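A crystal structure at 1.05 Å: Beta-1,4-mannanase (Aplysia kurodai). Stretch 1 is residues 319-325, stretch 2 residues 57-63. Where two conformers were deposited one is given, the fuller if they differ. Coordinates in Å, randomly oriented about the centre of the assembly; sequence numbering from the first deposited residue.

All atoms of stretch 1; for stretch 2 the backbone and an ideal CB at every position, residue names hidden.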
ATOM      1  N   ALA A 319       8.901   7.938   1.759  1.00  4.92           N
ATOM      2  CA  ALA A 319       7.925   9.019   1.793  1.00  5.00           C
ATOM      3  C   ALA A 319       7.228   9.055   0.446  1.00  4.77           C
ATOM      4  O   ALA A 319       7.870   9.295  -0.583  1.00  5.29           O
ATOM      5  CB  ALA A 319       8.621  10.356   2.036  1.00  5.68           C
ATOM      6  N   TRP A 320       5.916   8.816   0.462  1.00  4.72           N
ATOM      7  CA  TRP A 320       5.093   8.897  -0.744  1.00  5.19           C
ATOM      8  C   TRP A 320       3.971   9.899  -0.501  1.00  4.76           C
ATOM      9  O   TRP A 320       3.070   9.650   0.315  1.00  5.24           O
ATOM     10  CB  TRP A 320       4.471   7.542  -1.115  1.00  5.35           C
ATOM     11  CG  TRP A 320       5.435   6.409  -1.281  1.00  5.53           C
ATOM     12  CD1 TRP A 320       6.722   6.475  -1.705  1.00  7.12           C
ATOM     13  CD2 TRP A 320       5.174   5.025  -1.022  1.00  5.28           C
ATOM     14  NE1 TRP A 320       7.283   5.219  -1.723  1.00  7.80           N
ATOM     15  CE2 TRP A 320       6.349   4.310  -1.313  1.00  6.48           C
ATOM     16  CE3 TRP A 320       4.056   4.327  -0.580  1.00  4.80           C
ATOM     17  CZ2 TRP A 320       6.434   2.926  -1.168  1.00  6.97           C
ATOM     18  CZ3 TRP A 320       4.144   2.956  -0.431  1.00  5.64           C
ATOM     19  CH2 TRP A 320       5.320   2.268  -0.727  1.00  6.42           C
ATOM     20  N   SER A 321       4.014  11.030  -1.200  1.00  4.77           N
ATOM     21  CA  SER A 321       2.958  12.027  -1.063  1.00  5.16           C
ATOM     22  C   SER A 321       1.680  11.587  -1.797  1.00  5.03           C
ATOM     23  O   SER A 321       1.705  10.678  -2.642  1.00  5.17           O
ATOM     24  CB  SER A 321       3.443  13.391  -1.554  1.00  5.08           C
ATOM     25  OG  SER A 321       3.935  13.307  -2.878  1.00  5.98           O
ATOM     26  N   TRP A 322       0.564  12.232  -1.466  1.00  4.75           N
ATOM     27  CA  TRP A 322      -0.749  11.831  -1.969  1.00  5.06           C
ATOM     28  C   TRP A 322      -1.243  12.623  -3.187  1.00  4.68           C
ATOM     29  O   TRP A 322      -1.419  13.838  -3.120  1.00  5.15           O
ATOM     30  CB  TRP A 322      -1.792  11.931  -0.840  1.00  5.25           C
ATOM     31  CG  TRP A 322      -3.164  11.622  -1.342  1.00  4.98           C
ATOM     32  CD1 TRP A 322      -4.202  12.498  -1.479  1.00  5.60           C
ATOM     33  CD2 TRP A 322      -3.629  10.362  -1.852  1.00  5.33           C
ATOM     34  NE1 TRP A 322      -5.290  11.858  -2.031  1.00  5.59           N
ATOM     35  CE2 TRP A 322      -4.967  10.548  -2.265  1.00  5.91           C
ATOM     36  CE3 TRP A 322      -3.051   9.093  -1.982  1.00  5.66           C
ATOM     37  CZ2 TRP A 322      -5.738   9.514  -2.804  1.00  6.46           C
ATOM     38  CZ3 TRP A 322      -3.820   8.062  -2.523  1.00  5.91           C
ATOM     39  CH2 TRP A 322      -5.150   8.283  -2.928  1.00  6.58           C
ATOM     40  N   HIS A 323      -1.479  11.895  -4.280  1.00  4.93           N
ATOM     41  CA  HIS A 323      -2.176  12.361  -5.485  1.00  5.00           C
ATOM     42  C   HIS A 323      -1.297  13.208  -6.398  1.00  4.85           C
ATOM     43  O   HIS A 323      -1.497  14.412  -6.565  1.00  5.72           O
ATOM     44  CB  HIS A 323      -3.506  13.052  -5.178  1.00  5.18           C
ATOM     45  CG  HIS A 323      -4.541  12.797  -6.220  1.00  5.41           C
ATOM     46  ND1 HIS A 323      -4.337  13.069  -7.560  1.00  5.98           N
ATOM     47  CD2 HIS A 323      -5.769  12.236  -6.126  1.00  6.08           C
ATOM     48  CE1 HIS A 323      -5.410  12.697  -8.236  1.00  5.66           C
ATOM     49  NE2 HIS A 323      -6.295  12.198  -7.390  1.00  6.20           N
ATOM     50  N   LEU A 324      -0.326  12.557  -7.026  1.00  4.82           N
ATOM     51  CA  LEU A 324       0.568  13.249  -7.942  1.00  5.24           C
ATOM     52  C   LEU A 324      -0.177  13.835  -9.128  1.00  5.18           C
ATOM     53  O   LEU A 324       0.196  14.891  -9.621  1.00  5.87           O
ATOM     54  CB  LEU A 324       1.663  12.318  -8.444  1.00  5.81           C
ATOM     55  CG  LEU A 324       2.686  11.867  -7.401  1.00  6.67           C
ATOM     56  CD1 LEU A 324       3.562  10.782  -7.983  1.00  7.89           C
ATOM     57  CD2 LEU A 324       3.524  13.047  -6.909  1.00  7.47           C
ATOM     58  N   VAL A 325      -1.212  13.160  -9.612  1.00  5.54           N
ATOM     59  CA  VAL A 325      -1.926  13.682 -10.772  1.00  5.89           C
ATOM     60  C   VAL A 325      -2.470  15.082 -10.506  1.00  5.45           C
ATOM     61  O   VAL A 325      -2.337  15.970 -11.346  1.00  6.95           O
ATOM     62  CB  VAL A 325      -3.041  12.722 -11.229  1.00  6.59           C
ATOM     63  CG1 VAL A 325      -3.992  13.402 -12.189  1.00  7.51           C
ATOM     64  CG2 VAL A 325      -2.428  11.490 -11.872  1.00  6.36           C
ATOM     65  N   UNK A  57      11.852   7.898  -6.963  1.00  5.86           N
ATOM     66  CA  UNK A  57      12.176   6.524  -7.324  1.00  6.24           C
ATOM     67  C   UNK A  57      11.029   5.545  -7.084  1.00  6.05           C
ATOM     68  O   UNK A  57      11.215   4.351  -7.295  1.00  6.56           O
ATOM     69  CB  UNK A  57      13.406   6.066  -6.538  1.00  6.24           C
ATOM     70  N   UNK A  58       9.859   6.025  -6.651  1.00  5.72           N
ATOM     71  CA  UNK A  58       8.767   5.160  -6.161  0.56  5.87           C
ATOM     72  C   UNK A  58       7.403   5.688  -6.571  1.00  5.50           C
ATOM     73  O   UNK A  58       7.149   6.875  -6.354  1.00  5.67           O
ATOM     74  CB  UNK A  58       8.828   5.034  -4.637  0.56  5.87           C
ATOM     75  N   UNK A  59       6.521   4.824  -7.067  1.00  5.03           N
ATOM     76  CA  UNK A  59       5.137   5.177  -7.376  0.55  5.21           C
ATOM     77  C   UNK A  59       4.188   4.137  -6.770  1.00  5.31           C
ATOM     78  O   UNK A  59       4.320   2.953  -7.091  1.00  5.91           O
ATOM     79  CB  UNK A  59       4.930   5.279  -8.889  0.55  5.21           C
ATOM     80  N   UNK A  60       3.237   4.575  -5.948  1.00  4.56           N
ATOM     81  CA  UNK A  60       2.142   3.724  -5.496  1.00  4.62           C
ATOM     82  C   UNK A  60       0.939   4.047  -6.379  1.00  4.91           C
ATOM     83  O   UNK A  60       0.656   5.214  -6.645  1.00  5.14           O
ATOM     84  CB  UNK A  60       1.829   3.938  -4.014  1.00  4.62           C
ATOM     85  N   UNK A  61       0.242   3.020  -6.856  1.00  5.01           N
ATOM     86  CA  UNK A  61      -0.958   3.232  -7.665  1.00  5.44           C
ATOM     87  C   UNK A  61      -1.911   2.070  -7.436  1.00  4.69           C
ATOM     88  O   UNK A  61      -1.496   0.969  -7.060  1.00  5.33           O
ATOM     89  CB  UNK A  61      -0.612   3.369  -9.149  1.00  5.44           C
ATOM     90  N   UNK A  62      -3.194   2.336  -7.626  1.00  4.58           N
ATOM     91  CA  UNK A  62      -4.228   1.427  -7.166  1.00  4.59           C
ATOM     92  C   UNK A  62      -4.807   0.624  -8.319  1.00  4.74           C
ATOM     93  O   UNK A  62      -5.038   1.156  -9.408  1.00  5.38           O
ATOM     94  CB  UNK A  62      -5.338   2.201  -6.452  1.00  4.59           C
ATOM     95  N   UNK A  63      -5.055  -0.658  -8.056  1.00  4.62           N
ATOM     96  CA  UNK A  63      -5.408  -1.620  -9.092  1.00  4.85           C
ATOM     97  C   UNK A  63      -6.888  -2.013  -9.037  1.00  5.00           C
ATOM     98  O   UNK A  63      -7.700  -1.405  -9.730  1.00  5.57           O
ATOM     99  CB  UNK A  63      -4.533  -2.868  -8.960  1.00  4.85           C
TER

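Two strands of one chain, distant in sequence, pass each other with axes 8.1 Å apart at closest approach and N-to-C directions 47° apart. No hydrogen bond links the stretches; the closest atom pairs are all between side chains.

Position 57 precedes the strand, and its phi/psi of -127/3 is not extended; the ideal CB points sideways with nothing of stretch 1 within 5.5 Å. Many residues would fit, polar ones included. The residue is Asn-57, whose OD1 accepts a hydrogen bond from the side chain at 58.

Position 58 is tighter. The strand has begun, CA-to-CB points toward stretch 1, and the ideal CB already lies 3.3 Å from NE1 of Trp-320. With the indole so near, a small side chain is the natural choice: glycine, alanine, serine or perhaps cysteine. It is Ser-58. Its CB sits 3.3 Å from Trp-320 NE1, and chi1 in the m well carries Ser-58 OG to 2.9 Å from Asn-57 OD1, to which it donates.

Position 59 points away, as alternation along a strand requires, and nothing lies near its ideal CB. A short residue would not reach stretch 1, but a long, flexible apolar one could curl back toward Leu-324. Met-59 does so: with chi1 t and chi2 and chi3 both p, its SD comes within 3.7 Å of Leu-324 CD1, an apolar contact.

Position 60 points toward stretch 1 again, its ideal CB 4.1 Å from CE3 of Trp-320. The indole offers a hydrocarbon surface, and the six-membered ring of Trp-322 lies farther along. Leucine or methionine could pack here; so could lysine or arginine, whose methylenes suit an aromatic neighbour if the charged end finds partners. In Arg-60, chi1 to chi3 are all t, extending the chain so that CD lies 3.8 Å from Trp-320 CE3. Arg-60 NH1 passes 4.5 Å from Trp-322 CZ3, while the guanidinium nitrogens are hydrogen-bonded elsewhere in the structure.

Position 61 is out of reach of stretch 1, which therefore selects no residue there; its extended backbone, phi/psi -150/154, suits any residue at home in a strand. It is Leu-61.

Position 62 points toward stretch 1, yet its ideal CB has nothing within 5.5 Å. That gap calls for a long or bulky side chain able to reach the ring of Trp-322, an aromatic one especially. Trp-62, with chi1 m, puts CZ2 3.6 Å from Trp-322 CH2. The six-membered rings of Trp-62 and Trp-322 form an oblique pair, centroids 5.6 Å apart and planes at 47°.

At position 63 the chain turns a corner, well beyond stretch 1, which imposes no preference; the residue is Ile-63.

Stretch 2 (57-63) NSMRLWI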
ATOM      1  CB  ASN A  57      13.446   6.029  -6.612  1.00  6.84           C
ATOM      2  CG  ASN A  57      13.286   5.933  -5.107  1.00  6.06           C
ATOM      3  OD1 ASN A  57      12.171   5.906  -4.573  1.00  5.63           O
ATOM      4  ND2 ASN A  57      14.407   5.876  -4.411  1.00  6.44           N
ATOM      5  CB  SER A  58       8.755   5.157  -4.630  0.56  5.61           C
ATOM      6  OG  SER A  58       9.803   4.392  -4.081  0.56  6.28           O
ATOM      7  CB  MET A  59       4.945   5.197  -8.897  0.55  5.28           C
ATOM      8  CG  MET A  59       3.564   5.621  -9.375  0.55  5.90           C
ATOM      9  SD  MET A  59       3.277   7.397  -9.357  0.55  6.21           S
ATOM     10  CE  MET A  59       3.993   7.890 -10.926  0.55  6.94           C
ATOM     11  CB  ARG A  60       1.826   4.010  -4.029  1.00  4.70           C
ATOM     12  CG  ARG A  60       0.645   3.211  -3.460  1.00  5.23           C
ATOM     13  CD  ARG A  60       0.631   3.343  -1.961  1.00  4.67           C
ATOM     14  NE  ARG A  60      -0.424   2.641  -1.232  1.00  4.70           N
ATOM     15  CZ  ARG A  60      -1.464   3.222  -0.636  1.00  4.52           C
ATOM     16  NH1 ARG A  60      -1.717   4.518  -0.792  1.00  4.50           N
ATOM     17  NH2 ARG A  60      -2.274   2.483   0.111  1.00  5.00           N
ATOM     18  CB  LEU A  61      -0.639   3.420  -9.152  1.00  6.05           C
ATOM     19  CG  LEU A  61      -0.333   2.193 -10.016  1.00  6.78           C
ATOM     20  CD1 LEU A  61      -0.216   2.615 -11.470  1.00  7.40           C
ATOM     21  CD2 LEU A  61       0.939   1.494  -9.578  1.00  7.58           C
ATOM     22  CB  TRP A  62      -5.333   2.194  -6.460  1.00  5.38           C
ATOM     23  CG  TRP A  62      -4.931   2.943  -5.212  1.00  5.33           C
ATOM     24  CD1 TRP A  62      -3.676   3.244  -4.755  1.00  5.57           C
ATOM     25  CD2 TRP A  62      -5.839   3.515  -4.284  1.00  5.45           C
ATOM     26  NE1 TRP A  62      -3.759   3.952  -3.573  1.00  5.73           N
ATOM     27  CE2 TRP A  62      -5.086   4.135  -3.269  1.00  5.80           C
ATOM     28  CE3 TRP A  62      -7.232   3.542  -4.199  1.00  5.81           C
ATOM     29  CZ2 TRP A  62      -5.688   4.798  -2.191  1.00  6.39           C
ATOM     30  CZ3 TRP A  62      -7.825   4.187  -3.147  1.00  6.47           C
ATOM     31  CH2 TRP A  62      -7.056   4.817  -2.155  1.00  6.12           C
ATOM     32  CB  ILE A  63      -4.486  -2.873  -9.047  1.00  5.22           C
ATOM     33  CG1 ILE A  63      -3.000  -2.461  -8.943  1.00  5.69           C
ATOM     34  CG2 ILE A  63      -4.744  -3.760 -10.251  1.00  5.89           C
ATOM     35  CD1 ILE A  63      -2.496  -1.585 -10.067  1.00  6.30           C
TER
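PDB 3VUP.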